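Local coordinates for protein diguanylate cyclase with PAS/PAC sensor (Marinobacter aquaeolei, PDB 3H9W) that probably makes cyclic di-GMP from two GTP molecules through its GGDEF domain, this chain being the N-terminal PAS sensor domain of the longer protein, at residues 42-52 with 68-79. Residues are numbered along the deposited sequence; the frame is centred on the assembly and turned at random.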
# COMPACT_ATOMS: atom_id res chain seq x y z
N THR A 42 1.20 8.00 19.23
CA THR A 42 0.33 8.50 20.28
C THR A 42 -1.14 8.17 20.04
O THR A 42 -1.86 7.80 20.96
CB THR A 42 0.49 10.03 20.43
OG1 THR A 42 1.80 10.32 20.93
CG2 THR A 42 -0.56 10.60 21.38
N ARG A 43 -1.57 8.30 18.79
CA ARG A 43 -2.96 8.05 18.42
C ARG A 43 -3.22 6.56 18.20
O ARG A 43 -3.64 6.13 17.13
CB ARG A 43 -3.28 8.85 17.16
CG ARG A 43 -3.10 10.34 17.40
CD ARG A 43 -3.08 11.17 16.13
NE ARG A 43 -2.82 12.57 16.45
CZ ARG A 43 -2.73 13.55 15.56
NH1 ARG A 43 -2.89 13.29 14.27
NH2 ARG A 43 -2.50 14.79 15.97
N MSE A 44 -2.97 5.79 19.26
CA MSE A 44 -3.12 4.35 19.20
C MSE A 44 -3.55 3.82 20.56
O MSE A 44 -3.29 4.43 21.60
CB MSE A 44 -1.76 3.76 18.81
CG MSE A 44 -1.76 2.30 18.45
SE MSE A 44 0.05 1.75 18.07
CE MSE A 44 0.31 2.72 16.40
N HIS A 45 -4.22 2.67 20.55
CA HIS A 45 -4.69 2.03 21.78
C HIS A 45 -3.48 1.72 22.67
O HIS A 45 -2.42 1.32 22.17
CB HIS A 45 -5.43 0.75 21.41
CG HIS A 45 -6.16 0.11 22.56
ND1 HIS A 45 -5.50 -0.48 23.62
CD2 HIS A 45 -7.48 -0.03 22.80
CE1 HIS A 45 -6.40 -0.96 24.47
NE2 HIS A 45 -7.60 -0.70 24.00
N PRO A 46 -3.61 1.91 24.00
CA PRO A 46 -2.49 1.64 24.91
C PRO A 46 -1.90 0.23 24.86
O PRO A 46 -0.69 0.06 25.01
CB PRO A 46 -3.08 1.98 26.29
CG PRO A 46 -4.55 1.75 26.11
CD PRO A 46 -4.80 2.34 24.74
N GLU A 47 -2.73 -0.78 24.65
CA GLU A 47 -2.23 -2.15 24.59
C GLU A 47 -1.55 -2.45 23.26
O GLU A 47 -0.83 -3.44 23.14
CB GLU A 47 -3.37 -3.16 24.84
CG GLU A 47 -4.05 -3.00 26.20
CD GLU A 47 -4.94 -4.18 26.56
OE1 GLU A 47 -5.45 -4.86 25.64
OE2 GLU A 47 -5.15 -4.42 27.77
N ASP A 48 -1.78 -1.60 22.27
CA ASP A 48 -1.15 -1.79 20.97
C ASP A 48 0.15 -1.00 20.91
O ASP A 48 1.12 -1.44 20.28
CB ASP A 48 -2.11 -1.37 19.85
CG ASP A 48 -3.15 -2.42 19.57
OD1 ASP A 48 -2.81 -3.63 19.64
OD2 ASP A 48 -4.31 -2.07 19.26
N GLN A 49 0.19 0.14 21.58
CA GLN A 49 1.41 0.94 21.60
C GLN A 49 2.49 0.07 22.21
O GLN A 49 3.67 0.24 21.93
CB GLN A 49 1.22 2.19 22.45
CG GLN A 49 0.09 3.11 22.02
CD GLN A 49 -0.13 4.24 23.01
OE1 GLN A 49 -0.32 4.00 24.20
NE2 GLN A 49 -0.12 5.47 22.52
N GLU A 50 2.06 -0.87 23.05
CA GLU A 50 2.96 -1.80 23.75
C GLU A 50 3.76 -2.74 22.86
O GLU A 50 4.69 -3.40 23.33
CB GLU A 50 2.16 -2.63 24.77
CG GLU A 50 2.00 -1.96 26.14
CD GLU A 50 1.05 -2.71 27.07
OE1 GLU A 50 1.08 -3.96 27.09
OE2 GLU A 50 0.29 -2.05 27.80
N TRP A 51 3.42 -2.82 21.58
CA TRP A 51 4.14 -3.73 20.69
C TRP A 51 4.33 -3.23 19.27
O TRP A 51 5.35 -3.51 18.64
CB TRP A 51 3.43 -5.09 20.66
CG TRP A 51 2.13 -5.11 19.90
CD1 TRP A 51 0.88 -4.90 20.39
CD2 TRP A 51 1.97 -5.36 18.49
NE1 TRP A 51 -0.06 -5.02 19.38
CE2 TRP A 51 0.59 -5.30 18.21
CE3 TRP A 51 2.87 -5.64 17.45
CZ2 TRP A 51 0.08 -5.50 16.92
CZ3 TRP A 51 2.36 -5.84 16.17
CH2 TRP A 51 0.98 -5.76 15.91
N VAL A 52 3.35 -2.50 18.76
CA VAL A 52 3.41 -2.00 17.38
C VAL A 52 4.61 -1.10 17.10
O VAL A 52 5.30 -1.26 16.10
CB VAL A 52 2.11 -1.23 17.03
CG1 VAL A 52 2.24 -0.59 15.64
CG2 VAL A 52 0.92 -2.19 17.06
N ALA A 68 1.06 -4.23 10.33
CA ALA A 68 0.55 -4.43 11.68
C ALA A 68 -0.91 -4.03 11.79
O ALA A 68 -1.35 -3.08 11.13
CB ALA A 68 1.38 -3.62 12.69
N ASP A 69 -1.65 -4.77 12.60
CA ASP A 69 -3.06 -4.49 12.83
C ASP A 69 -3.17 -3.93 14.24
O ASP A 69 -2.65 -4.51 15.19
CB ASP A 69 -3.89 -5.78 12.75
CG ASP A 69 -4.00 -6.32 11.34
OD1 ASP A 69 -3.24 -5.87 10.46
OD2 ASP A 69 -4.86 -7.20 11.11
N TYR A 70 -3.84 -2.79 14.38
CA TYR A 70 -3.99 -2.19 15.69
C TYR A 70 -5.19 -1.26 15.76
O TYR A 70 -5.80 -0.91 14.73
CB TYR A 70 -2.73 -1.40 16.08
CG TYR A 70 -2.35 -0.35 15.07
CD1 TYR A 70 -1.46 -0.64 14.03
CD2 TYR A 70 -2.94 0.91 15.09
CE1 TYR A 70 -1.18 0.30 13.04
CE2 TYR A 70 -2.66 1.86 14.11
CZ TYR A 70 -1.78 1.54 13.09
OH TYR A 70 -1.53 2.46 12.09
N ARG A 71 -5.53 -0.87 16.98
CA ARG A 71 -6.64 0.03 17.22
C ARG A 71 -6.12 1.45 17.24
O ARG A 71 -5.34 1.83 18.12
CB ARG A 71 -7.29 -0.32 18.57
CG ARG A 71 -8.04 -1.65 18.54
CD ARG A 71 -8.05 -2.35 19.89
NE ARG A 71 -6.73 -2.87 20.27
CZ ARG A 71 -6.49 -3.55 21.38
NH1 ARG A 71 -7.48 -3.79 22.24
NH2 ARG A 71 -5.26 -3.97 21.66
N ALA A 72 -6.52 2.23 16.24
CA ALA A 72 -6.10 3.62 16.13
C ALA A 72 -7.07 4.45 16.94
O ALA A 72 -8.25 4.12 17.05
CB ALA A 72 -6.11 4.07 14.66
N LEU A 73 -6.57 5.54 17.50
CA LEU A 73 -7.39 6.43 18.32
C LEU A 73 -8.03 7.54 17.50
O LEU A 73 -7.33 8.33 16.86
CB LEU A 73 -6.52 7.05 19.42
CG LEU A 73 -7.21 8.02 20.38
CD1 LEU A 73 -8.30 7.30 21.15
CD2 LEU A 73 -6.18 8.61 21.32
N HIS A 74 -9.35 7.59 17.51
CA HIS A 74 -10.08 8.63 16.80
C HIS A 74 -10.03 9.86 17.70
O HIS A 74 -9.91 9.72 18.92
CB HIS A 74 -11.53 8.18 16.58
CG HIS A 74 -12.33 9.11 15.73
ND1 HIS A 74 -12.74 10.36 16.17
CD2 HIS A 74 -12.81 8.98 14.47
CE1 HIS A 74 -13.43 10.95 15.21
NE2 HIS A 74 -13.49 10.13 14.17
N ARG A 75 -10.11 11.06 17.14
CA ARG A 75 -10.06 12.24 17.99
C ARG A 75 -11.19 12.25 19.02
O ARG A 75 -11.01 12.76 20.13
CB ARG A 75 -10.09 13.54 17.17
CG ARG A 75 -11.29 13.72 16.27
CD ARG A 75 -11.51 15.20 16.01
NE ARG A 75 -11.65 15.90 17.28
CZ ARG A 75 -12.66 15.72 18.12
NH1 ARG A 75 -12.70 16.39 19.27
NH2 ARG A 75 -13.64 14.89 17.82
N ASP A 76 -12.35 11.70 18.67
CA ASP A 76 -13.46 11.70 19.62
C ASP A 76 -13.31 10.67 20.75
O ASP A 76 -14.20 10.53 21.59
CB ASP A 76 -14.82 11.53 18.92
CG ASP A 76 -15.04 10.14 18.34
OD1 ASP A 76 -14.42 9.17 18.80
OD2 ASP A 76 -15.88 10.03 17.41
N GLY A 77 -12.19 9.97 20.77
CA GLY A 77 -11.96 9.01 21.84
C GLY A 77 -12.18 7.54 21.56
O GLY A 77 -11.63 6.70 22.28
N HIS A 78 -12.97 7.19 20.55
CA HIS A 78 -13.18 5.78 20.27
C HIS A 78 -12.05 5.22 19.41
O HIS A 78 -11.26 5.97 18.83
CB HIS A 78 -14.55 5.53 19.62
CG HIS A 78 -14.61 5.78 18.15
ND1 HIS A 78 -14.70 7.04 17.61
CD2 HIS A 78 -14.63 4.92 17.10
CE1 HIS A 78 -14.79 6.95 16.29
NE2 HIS A 78 -14.75 5.67 15.96
N TYR A 79 -11.97 3.89 19.34
CA TYR A 79 -10.93 3.22 18.58
C TYR A 79 -11.39 2.66 17.25
O TYR A 79 -12.52 2.17 17.13
CB TYR A 79 -10.35 2.09 19.44
CG TYR A 79 -9.54 2.61 20.60
CD1 TYR A 79 -8.32 3.24 20.38
CD2 TYR A 79 -10.01 2.52 21.91
CE1 TYR A 79 -7.58 3.76 21.43
CE2 TYR A 79 -9.27 3.05 22.97
CZ TYR A 79 -8.07 3.67 22.72
OH TYR A 79 -7.32 4.21 23.74
O HOH W 1 -4.57 5.94 23.49
O HOH W 2 -5.84 -6.21 23.47
O HOH W 3 -3.52 -5.60 17.51
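R71 and D48 join the outermost strand 66-73 of the PAS-fold sheet to the start of helix 46-61; the axes of 46-52 and 68-73 approach to 7.7 Å. Followed outward, R71 first sets CB between H45 CB (3.6 Å) and D48 OD2, and CG stays near the same OD2. CD lies near CD2 of the H45 imidazole, and the bend at chi3 (-71°) brings the guanidinium flat over that ring, centres 3.8 Å apart and planes 11° apart. NE donates to D48 OD2 (2.7 Å), NH2 to D48 OD1, a side-on salt bridge in which both oxygens are met from above the carboxylate plane; NH1 lies over the H45 ring, 3.6 Å from NE2. The backbone N of R71 reaches OD2 from the face opposite NE, while W51 NE1 binds OD1 on its anti side, so four N-H groups grip the carboxylate. With an alanine at D48, the R71 guanidinium and backbone N would probably lose their acceptor, and W51 NE1 its partner. H45 is itself fixed as N-cap, ND1 accepting from E47 N in the ring plane, and its CB and CD2 lie over the face of Y79. Just before the helix, M44 and A72 form a single beta bridge, with H45 N to R71 O (2.8 Å) and L73 N to R43 O (3.0 Å). Further along the helix, V52 CG2 packs on Y70 CB. The selenomethionine M44 lays CE over the Y70 ring, 3.9 Å from its centroid.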